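PDB 5Z87: EmGH1 from Erythrobacter marinus, which probably hydrolyses beta-glucosidic bonds, as expected of a glycoside hydrolase of family 3. Local coordinates for residues D554-L557 and Q561-L564; A567-G572 and E592-I597; A44-A49 and A379-G384; V299-W304 and A373-A378. All coordinates share one frame; numbering follows the deposited sequence.

From the N terminus, helix 43-51 comes first and is joined more than 300 residues later by interaction 3, which closes this long loop by packing the end of helix 366-382 against it. Nested inside that loop, interaction 4 joins helix 293-303 to an earlier part of the same helix 366-382, and the two contacts touch where Ala47 meets Ala378. Both lie in the N-terminal half of the chain. Interactions 1 and 2 follow in series within the C-terminal family 3 domain, sharing helix 561-569: interaction 1 ties its first turn to the loop before it, and interaction 2 ties its last turn to the link between helix 588-593 and strand 596-601.

Interaction 1: residues D554-L557 and Q561-L564; sequences DLEL and QNEL
The loop that leads into helix 561-569 of the C-terminal family 3 domain is fastened to the first turn of that helix by a carboxylate-amide pair, Glu556 with Asn562. Asn562 ND2 donates to Glu556 OE1 over 3.1 Å with a nearly straight N-H...O angle of 171°. The bond lies in the plane of the amide but arrives well above the plane of the carboxylate, the two flat groups standing 81° apart. The same OE1 also takes the backbone N-H of Leu557 at 2.9 Å, through its anti lone pair, in a clearly bent bond. A bend at chi2 (-74°) folds the Glu556 chain back far enough for this. Water 1 donates to both Glu556 OE1 and Asn562 OD1, so water and direct bond together close a small ring between the two side chains. Water 2 bridges the backbones, donating to Leu557 O and accepting from Asn562 N at 2.8 Å. Leu557 adds van der Waals contact with the two amides: its CD1 lies 3.4 Å from Asn562 OD1, the side chains crossing at about a right angle, and its CB lies 4.0 Å from Gln561 NE2. The amide of Gln561 is turned to Gly533 N and Ile558 O, while Glu556 OE2 accepts from Val589 N at helix 588-593. Upstream, Asp554 OD1 accepts from Glu556 N at 3.2 Å, which makes this approach to the helix begin with an Asx turn.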
# COMPACT_ATOMS: atom_id res chain seq x y z
N ASP A 554 11.15 -4.73 -7.43
CA ASP A 554 11.03 -4.97 -8.85
C ASP A 554 10.59 -6.41 -9.02
O ASP A 554 11.04 -7.28 -8.28
CB ASP A 554 12.37 -4.69 -9.56
CG ASP A 554 12.34 -4.99 -11.05
OD1 ASP A 554 11.26 -4.92 -11.67
OD2 ASP A 554 13.41 -5.27 -11.62
N LEU A 555 9.70 -6.66 -9.98
CA LEU A 555 9.16 -7.99 -10.19
C LEU A 555 9.62 -8.63 -11.49
O LEU A 555 9.23 -9.77 -11.78
CB LEU A 555 7.63 -7.94 -10.13
CG LEU A 555 7.06 -7.46 -8.78
CD1 LEU A 555 5.54 -7.25 -8.86
CD2 LEU A 555 7.43 -8.43 -7.65
N GLU A 556 10.40 -7.93 -12.30
CA GLU A 556 11.00 -8.55 -13.47
C GLU A 556 12.03 -9.60 -13.06
O GLU A 556 12.53 -9.61 -11.92
CB GLU A 556 11.69 -7.51 -14.35
CG GLU A 556 10.91 -7.10 -15.56
CD GLU A 556 10.88 -8.15 -16.64
OE1 GLU A 556 11.40 -9.28 -16.43
OE2 GLU A 556 10.35 -7.83 -17.72
N LEU A 557 12.35 -10.48 -14.00
CA LEU A 557 13.53 -11.33 -13.87
C LEU A 557 14.75 -10.50 -13.55
O LEU A 557 15.05 -9.51 -14.23
CB LEU A 557 13.76 -12.11 -15.16
CG LEU A 557 12.57 -12.95 -15.58
CD1 LEU A 557 12.95 -13.74 -16.82
CD2 LEU A 557 12.20 -13.87 -14.42
N GLN A 561 19.03 -12.13 -17.11
CA GLN A 561 18.28 -13.26 -17.64
C GLN A 561 17.47 -12.88 -18.87
O GLN A 561 17.31 -13.70 -19.79
CB GLN A 561 17.36 -13.83 -16.57
CG GLN A 561 18.05 -14.49 -15.37
CD GLN A 561 17.01 -14.96 -14.37
OE1 GLN A 561 16.43 -16.04 -14.52
NE2 GLN A 561 16.73 -14.12 -13.38
N ASN A 562 16.93 -11.66 -18.91
CA ASN A 562 16.20 -11.24 -20.11
C ASN A 562 17.15 -11.09 -21.28
O ASN A 562 16.83 -11.50 -22.40
CB ASN A 562 15.45 -9.93 -19.85
CG ASN A 562 14.25 -10.12 -18.94
OD1 ASN A 562 13.59 -11.16 -18.98
ND2 ASN A 562 13.98 -9.13 -18.11
N GLU A 563 18.33 -10.50 -21.04
CA GLU A 563 19.38 -10.47 -22.05
C GLU A 563 19.65 -11.86 -22.60
O GLU A 563 19.63 -12.07 -23.82
CB GLU A 563 20.66 -9.86 -21.46
CG GLU A 563 21.67 -9.44 -22.51
CD GLU A 563 22.80 -8.61 -21.94
OE1 GLU A 563 22.61 -8.01 -20.85
OE2 GLU A 563 23.87 -8.55 -22.59
N LEU A 564 19.87 -12.83 -21.71
CA LEU A 564 20.12 -14.20 -22.16
C LEU A 564 18.95 -14.73 -22.99
O LEU A 564 19.16 -15.37 -24.03
CB LEU A 564 20.38 -15.11 -20.96
CG LEU A 564 20.31 -16.62 -21.21
CD1 LEU A 564 21.49 -17.11 -22.08
CD2 LEU A 564 20.22 -17.39 -19.89
O HOH W 1 10.94 -11.22 -18.44
O HOH W 2 16.79 -9.92 -16.74

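Interaction 2: residues A567-G572 and E592-I597; sequences ALLALG and ENCPAI
Leu569, in the last turns of helix 561-569, reaches across to Asn593 and Cys594, where helix 588-593 gives way to the link before strand 596-601. The contact is made by van der Waals packing, with one leucine supplying every atom on its side. Among side chains, Leu569 CD1 sits 3.9 Å from Cys594 CB and 3.9 Å from Asn593 CB, while its other methyl, CD2, approaches Cys594 CB at 4.2 Å. Against the backbone, Leu569 CD1 rests 3.7 Å from Asn593 O and CD2 comes to 4.1 Å from the same oxygen, so both methyls of the fork face the peptide between Asn593 and Cys594. With CG beside the backbone N (chi1 -75°) and an extended chi2, the branch projects out from its own helix towards this link. No hydrogen bond crosses the contact. The amide of Asn593 turns back instead, ND2 donating to Val589 O in its own helix. Leu569 also touches Thr575 and Cys594 touches Ala577, both on strand 574-580, which places the pair beside the mixed sheet of the domain. The contact is therefore non-directional: leucine methyls lie against a cysteine CB and a peptide group, and shape, not hydrogen bonding, joins these two segments.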
# COMPACT_ATOMS: atom_id res chain seq x y z
N ALA A 567 18.79 -13.22 -26.46
CA ALA A 567 19.90 -13.68 -27.28
C ALA A 567 19.60 -15.05 -27.87
O ALA A 567 19.91 -15.31 -29.04
CB ALA A 567 21.19 -13.72 -26.48
N LEU A 568 18.99 -15.94 -27.09
CA LEU A 568 18.68 -17.28 -27.57
C LEU A 568 17.47 -17.26 -28.50
O LEU A 568 17.42 -18.02 -29.48
CB LEU A 568 18.42 -18.23 -26.39
CG LEU A 568 19.64 -18.48 -25.49
CD1 LEU A 568 19.27 -19.29 -24.25
CD2 LEU A 568 20.76 -19.18 -26.28
N LEU A 569 16.49 -16.41 -28.20
CA LEU A 569 15.29 -16.36 -29.03
C LEU A 569 15.62 -15.86 -30.43
O LEU A 569 15.01 -16.32 -31.41
CB LEU A 569 14.24 -15.47 -28.35
CG LEU A 569 13.54 -16.11 -27.15
CD1 LEU A 569 12.80 -15.07 -26.31
CD2 LEU A 569 12.60 -17.20 -27.58
N ALA A 570 16.59 -14.97 -30.56
CA ALA A 570 16.94 -14.42 -31.86
C ALA A 570 17.48 -15.48 -32.82
O ALA A 570 17.50 -15.24 -34.03
CB ALA A 570 17.96 -13.29 -31.68
N LEU A 571 17.90 -16.63 -32.30
CA LEU A 571 18.39 -17.72 -33.14
C LEU A 571 17.28 -18.39 -33.94
O LEU A 571 17.58 -19.10 -34.91
CB LEU A 571 19.10 -18.76 -32.27
CG LEU A 571 20.22 -18.21 -31.38
CD1 LEU A 571 21.05 -19.32 -30.76
CD2 LEU A 571 21.11 -17.24 -32.15
N GLY A 572 16.02 -18.20 -33.57
CA GLY A 572 14.94 -18.76 -34.36
C GLY A 572 14.69 -20.24 -34.20
O GLY A 572 13.92 -20.81 -34.98
N GLU A 592 6.44 -11.22 -23.58
CA GLU A 592 6.28 -10.65 -24.91
C GLU A 592 7.02 -11.46 -25.98
O GLU A 592 6.52 -11.60 -27.10
CB GLU A 592 6.77 -9.20 -24.89
CG GLU A 592 6.72 -8.48 -26.23
CD GLU A 592 7.24 -7.06 -26.14
OE1 GLU A 592 6.79 -6.32 -25.24
OE2 GLU A 592 8.11 -6.69 -26.96
N ASN A 593 8.19 -12.02 -25.66
CA ASN A 593 9.06 -12.54 -26.72
C ASN A 593 9.16 -14.05 -26.82
O ASN A 593 9.53 -14.56 -27.88
CB ASN A 593 10.48 -11.97 -26.54
CG ASN A 593 10.53 -10.48 -26.76
OD1 ASN A 593 10.35 -10.00 -27.88
ND2 ASN A 593 10.77 -9.73 -25.68
N CYS A 594 8.83 -14.79 -25.76
CA CYS A 594 8.97 -16.24 -25.77
C CYS A 594 7.60 -16.90 -25.80
O CYS A 594 6.80 -16.69 -24.89
CB CYS A 594 9.75 -16.72 -24.56
SG CYS A 594 9.86 -18.51 -24.47
N PRO A 595 7.30 -17.72 -26.81
CA PRO A 595 5.91 -18.14 -27.02
C PRO A 595 5.37 -19.14 -26.01
O PRO A 595 4.15 -19.23 -25.85
CB PRO A 595 5.94 -18.75 -28.43
CG PRO A 595 7.37 -19.16 -28.64
CD PRO A 595 8.19 -18.11 -27.92
N ALA A 596 6.22 -19.94 -25.36
CA ALA A 596 5.77 -21.00 -24.46
C ALA A 596 6.50 -20.87 -23.14
O ALA A 596 7.73 -20.88 -23.11
CB ALA A 596 6.00 -22.39 -25.07
N ILE A 597 5.74 -20.74 -22.06
CA ILE A 597 6.31 -20.54 -20.73
C ILE A 597 5.61 -21.47 -19.75
O ILE A 597 4.37 -21.47 -19.66
CB ILE A 597 6.19 -19.08 -20.26
CG1 ILE A 597 6.81 -18.14 -21.29
CG2 ILE A 597 6.87 -18.91 -18.91
CD1 ILE A 597 6.58 -16.69 -20.98

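Interaction 3: residues A44-A49 and A379-G384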
# COMPACT_ATOMS: atom_id res chain seq x y z
N ALA A 44 -7.84 -31.85 28.14
CA ALA A 44 -8.11 -30.69 28.97
C ALA A 44 -8.27 -31.07 30.43
O ALA A 44 -7.74 -30.40 31.32
CB ALA A 44 -9.38 -29.98 28.46
N ARG A 45 -8.97 -32.17 30.71
CA ARG A 45 -9.16 -32.58 32.09
C ARG A 45 -7.87 -33.12 32.69
O ARG A 45 -7.56 -32.84 33.85
CB ARG A 45 -10.32 -33.57 32.18
CG ARG A 45 -11.66 -32.87 31.91
CD ARG A 45 -12.85 -33.81 31.83
NE ARG A 45 -13.22 -34.32 33.15
CZ ARG A 45 -14.13 -35.27 33.35
NH1 ARG A 45 -14.77 -35.80 32.32
NH2 ARG A 45 -14.40 -35.68 34.58
N ARG A 46 -7.07 -33.84 31.90
CA ARG A 46 -5.78 -34.28 32.40
C ARG A 46 -4.87 -33.09 32.68
O ARG A 46 -4.10 -33.11 33.64
CB ARG A 46 -5.12 -35.27 31.44
CG ARG A 46 -5.92 -36.55 31.25
CD ARG A 46 -5.33 -37.45 30.18
NE ARG A 46 -4.02 -37.95 30.58
CZ ARG A 46 -3.26 -38.73 29.83
NH1 ARG A 46 -3.66 -39.10 28.61
NH2 ARG A 46 -2.08 -39.13 30.28
N ALA A 47 -4.96 -32.04 31.85
CA ALA A 47 -4.08 -30.88 32.05
C ALA A 47 -4.46 -30.11 33.31
O ALA A 47 -3.58 -29.67 34.07
CB ALA A 47 -4.12 -29.95 30.83
N ALA A 48 -5.75 -29.92 33.56
CA ALA A 48 -6.17 -29.27 34.80
C ALA A 48 -5.71 -30.07 36.02
O ALA A 48 -5.16 -29.52 36.97
CB ALA A 48 -7.68 -29.08 34.82
N ALA A 49 -5.93 -31.39 35.99
CA ALA A 49 -5.53 -32.21 37.13
C ALA A 49 -4.03 -32.11 37.39
O ALA A 49 -3.59 -32.02 38.54
CB ALA A 49 -5.95 -33.67 36.90
N ALA A 379 -2.27 -29.41 25.33
CA ALA A 379 -1.78 -29.75 24.00
C ALA A 379 -0.85 -30.95 24.07
O ALA A 379 -0.91 -31.84 23.21
CB ALA A 379 -1.09 -28.54 23.37
N LYS A 380 0.01 -31.00 25.09
CA LYS A 380 0.93 -32.13 25.22
C LYS A 380 0.17 -33.44 25.43
O LYS A 380 0.48 -34.46 24.80
CB LYS A 380 1.92 -31.88 26.35
CG LYS A 380 2.86 -30.73 26.08
CD LYS A 380 3.88 -30.51 27.18
CE LYS A 380 5.06 -29.69 26.63
NZ LYS A 380 6.10 -29.35 27.66
N PHE A 381 -0.84 -33.43 26.30
CA PHE A 381 -1.66 -34.63 26.46
C PHE A 381 -2.30 -35.04 25.14
O PHE A 381 -2.19 -36.20 24.72
CB PHE A 381 -2.73 -34.39 27.55
CG PHE A 381 -2.19 -34.51 28.96
CD1 PHE A 381 -1.73 -35.74 29.45
CD2 PHE A 381 -2.14 -33.41 29.81
CE1 PHE A 381 -1.22 -35.87 30.75
CE2 PHE A 381 -1.63 -33.52 31.11
CZ PHE A 381 -1.17 -34.75 31.58
N LYS A 382 -2.91 -34.07 24.43
CA LYS A 382 -3.56 -34.35 23.15
C LYS A 382 -2.59 -34.96 22.13
O LYS A 382 -2.97 -35.83 21.34
CB LYS A 382 -4.18 -33.06 22.59
CG LYS A 382 -4.92 -33.25 21.26
CD LYS A 382 -5.99 -32.17 21.00
CE LYS A 382 -6.75 -32.46 19.71
NZ LYS A 382 -7.80 -31.44 19.39
N CYS A 383 -1.33 -34.50 22.12
CA CYS A 383 -0.35 -35.04 21.20
C CYS A 383 0.27 -36.34 21.69
O CYS A 383 1.14 -36.88 21.00
CB CYS A 383 0.76 -34.01 20.93
SG CYS A 383 0.11 -32.55 20.07
N GLY A 384 -0.14 -36.83 22.85
CA GLY A 384 0.33 -38.11 23.34
C GLY A 384 1.71 -38.11 23.94
O GLY A 384 2.29 -39.19 24.11
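One face of the Phe381 ring carries Arg46 CB, which stands 3.7 Å from the ring centroid and only 3° off the normal, a CH-pi contact set squarely over the middle. Phe381 CD1 in turn lies over one face of the Arg46 guanidinium, displaced toward its rim, with CD1 3.4 Å from Arg46 CZ. The two planes are tilted 45° to each other, so the guanidinium slants past the CD1-CE1 side of the ring and is not laid flat upon it; Arg46 NH2 comes within 3.4 Å of Phe381 CE1. With CB over the ring centre, a bend at chi3 (66°) carries the guanidinium past the CD1-CE1 rim. On the CD2-CE2 side the ring meets the backbone of helix 43-51, Phe381 CE2 lying 3.7 Å from Ala47 N, and the methyl carbon Ala47 CB adds apolar packing 4.1 Å from Phe381 CD2. The buried guanidinium is well provided for by other partners: Arg46 NH1 pairs with Asp387 in a salt bridge and also bonds to Tyr222 OH, and NE donates to Tyr36 O. These bonds probably fix its tilt beside the phenylalanine ring. Phe381 also stacks with Phe386, just beyond the Schellman motif that ends its helix at Gly384. The contact thus packs helix 43-51 against the C-terminal end of helix 366-382, where Phe381 also touches Pro43 and Leu50, while Ala379 and Cys383 of the longer helix rest on Phe126 of barrel strand 126-129.

Interaction 4: residues V299-W304 and A373-A378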
# COMPACT_ATOMS: atom_id res chain seq x y z
N VAL A 299 -10.97 -12.26 19.83
CA VAL A 299 -11.32 -13.03 18.64
C VAL A 299 -10.96 -14.50 18.83
O VAL A 299 -11.78 -15.39 18.60
CB VAL A 299 -10.63 -12.44 17.40
CG1 VAL A 299 -10.64 -13.44 16.27
CG2 VAL A 299 -11.30 -11.13 16.99
N LEU A 300 -9.72 -14.77 19.22
CA LEU A 300 -9.21 -16.13 19.18
C LEU A 300 -9.82 -16.98 20.29
O LEU A 300 -10.31 -18.08 20.04
CB LEU A 300 -7.69 -16.12 19.25
CG LEU A 300 -6.93 -17.45 19.16
CD1 LEU A 300 -7.24 -18.20 17.87
CD2 LEU A 300 -5.46 -17.16 19.28
N ARG A 301 -9.82 -16.46 21.52
CA ARG A 301 -10.39 -17.18 22.66
C ARG A 301 -11.91 -17.03 22.74
O ARG A 301 -12.64 -18.03 22.75
CB ARG A 301 -9.75 -16.71 23.97
CG ARG A 301 -8.25 -16.93 24.02
CD ARG A 301 -7.89 -18.38 23.78
NE ARG A 301 -6.43 -18.57 23.75
CZ ARG A 301 -5.83 -19.75 23.73
NH1 ARG A 301 -4.50 -19.79 23.71
NH2 ARG A 301 -6.54 -20.89 23.73
N ASP A 302 -12.40 -15.79 22.79
CA ASP A 302 -13.82 -15.57 23.06
C ASP A 302 -14.69 -15.85 21.84
O ASP A 302 -15.68 -16.57 21.94
CB ASP A 302 -14.06 -14.14 23.56
CG ASP A 302 -13.41 -13.86 24.91
OD1 ASP A 302 -12.93 -14.81 25.57
OD2 ASP A 302 -13.36 -12.67 25.31
N ASP A 303 -14.35 -15.27 20.69
CA ASP A 303 -15.21 -15.44 19.52
C ASP A 303 -15.10 -16.85 18.95
O ASP A 303 -16.11 -17.46 18.61
CB ASP A 303 -14.85 -14.43 18.42
CG ASP A 303 -15.31 -13.01 18.73
OD1 ASP A 303 -15.99 -12.76 19.74
OD2 ASP A 303 -14.98 -12.13 17.91
N TRP A 304 -13.88 -17.36 18.81
CA TRP A 304 -13.67 -18.63 18.12
C TRP A 304 -13.58 -19.83 19.04
O TRP A 304 -13.68 -20.96 18.55
CB TRP A 304 -12.38 -18.60 17.28
CG TRP A 304 -12.38 -17.59 16.16
CD1 TRP A 304 -13.42 -16.81 15.73
CD2 TRP A 304 -11.27 -17.27 15.33
NE1 TRP A 304 -13.02 -16.02 14.68
CE2 TRP A 304 -11.70 -16.28 14.41
CE3 TRP A 304 -9.95 -17.72 15.26
CZ2 TRP A 304 -10.85 -15.73 13.44
CZ3 TRP A 304 -9.10 -17.18 14.30
CH2 TRP A 304 -9.56 -16.19 13.41
N ALA A 373 0.26 -22.13 31.12
CA ALA A 373 0.81 -23.47 31.30
C ALA A 373 -0.25 -24.55 31.12
O ALA A 373 0.06 -25.66 30.67
CB ALA A 373 1.48 -23.60 32.67
N GLU A 374 -1.51 -24.26 31.44
CA GLU A 374 -2.51 -25.29 31.30
C GLU A 374 -2.82 -25.56 29.84
O GLU A 374 -3.03 -26.72 29.45
CB GLU A 374 -3.78 -24.93 32.09
CG GLU A 374 -4.74 -26.11 32.18
CD GLU A 374 -5.95 -25.86 33.08
OE1 GLU A 374 -5.78 -25.22 34.15
OE2 GLU A 374 -7.06 -26.30 32.69
N ARG A 375 -2.85 -24.51 29.00
CA ARG A 375 -3.02 -24.70 27.56
C ARG A 375 -1.92 -25.58 27.00
O ARG A 375 -2.19 -26.54 26.26
CB ARG A 375 -3.02 -23.34 26.85
CG ARG A 375 -4.26 -22.51 27.07
CD ARG A 375 -3.96 -21.03 27.09
NE ARG A 375 -5.19 -20.25 27.09
CZ ARG A 375 -5.25 -18.93 26.97
NH1 ARG A 375 -4.14 -18.21 26.84
NH2 ARG A 375 -6.43 -18.32 26.99
N ILE A 376 -0.68 -25.27 27.36
CA ILE A 376 0.48 -26.05 26.92
C ILE A 376 0.34 -27.52 27.32
O ILE A 376 0.52 -28.42 26.50
CB ILE A 376 1.76 -25.45 27.52
CG1 ILE A 376 1.98 -24.03 27.00
CG2 ILE A 376 2.97 -26.35 27.21
CD1 ILE A 376 2.23 -23.99 25.51
N LEU A 377 0.02 -27.76 28.60
CA LEU A 377 -0.12 -29.13 29.10
C LEU A 377 -1.23 -29.88 28.36
O LEU A 377 -1.06 -31.05 28.00
CB LEU A 377 -0.41 -29.11 30.60
CG LEU A 377 0.79 -28.60 31.40
CD1 LEU A 377 0.39 -28.44 32.87
CD2 LEU A 377 1.98 -29.52 31.25
N ALA A 378 -2.35 -29.20 28.10
CA ALA A 378 -3.45 -29.87 27.41
C ALA A 378 -3.04 -30.27 26.00
O ALA A 378 -3.39 -31.36 25.53
CB ALA A 378 -4.69 -28.97 27.39
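Arg301 and Arg375 reach toward each other from opposite directions and lay their guanidinium groups face to face, an arginine-arginine stack between helix 293-303 and helix 366-382 of the TIM-barrel-like domain. The planes are only 6° from parallel and the group centres stand 3.4 Å apart. Arg301 CZ lies over the centre of the Arg375 guanidinium, whereas Arg375 CZ sits toward the rim of the Arg301 group, so the overlap is slightly offset. Each chain bends at chi2, Arg301 sharply (-55°) and Arg375 mildly (147°), and the long side chains span the gap between backbones that remain far apart: the nearest CA atoms, those of Arg301 and Arg375, are separated by 11.6 Å. Because both groups bring only N-H donors, no hydrogen bond links them. Asp343 forms salt bridges with both, OD1 to Arg375 NH1 and OD2 to Arg301 NH1, and this shared carboxylate probably makes the pairing of like charges tolerable by offsetting part of their charge. The Arg301 guanidinium is further held by the carbonyls of Phe306, at NH2, and Gly308, at NH1, in the chain leading to strand 309-311, which probably sets its rotation for the stack. Arg301 also packs on Val310 of that strand. Both arginines are partly exposed, at the surface of the domain. Within the stack, Arg301 NH1 comes to 3.5 Å from Arg375 NE, and the tightest approach is Arg301 NE to Arg375 NH2, 3.2 Å between two donors.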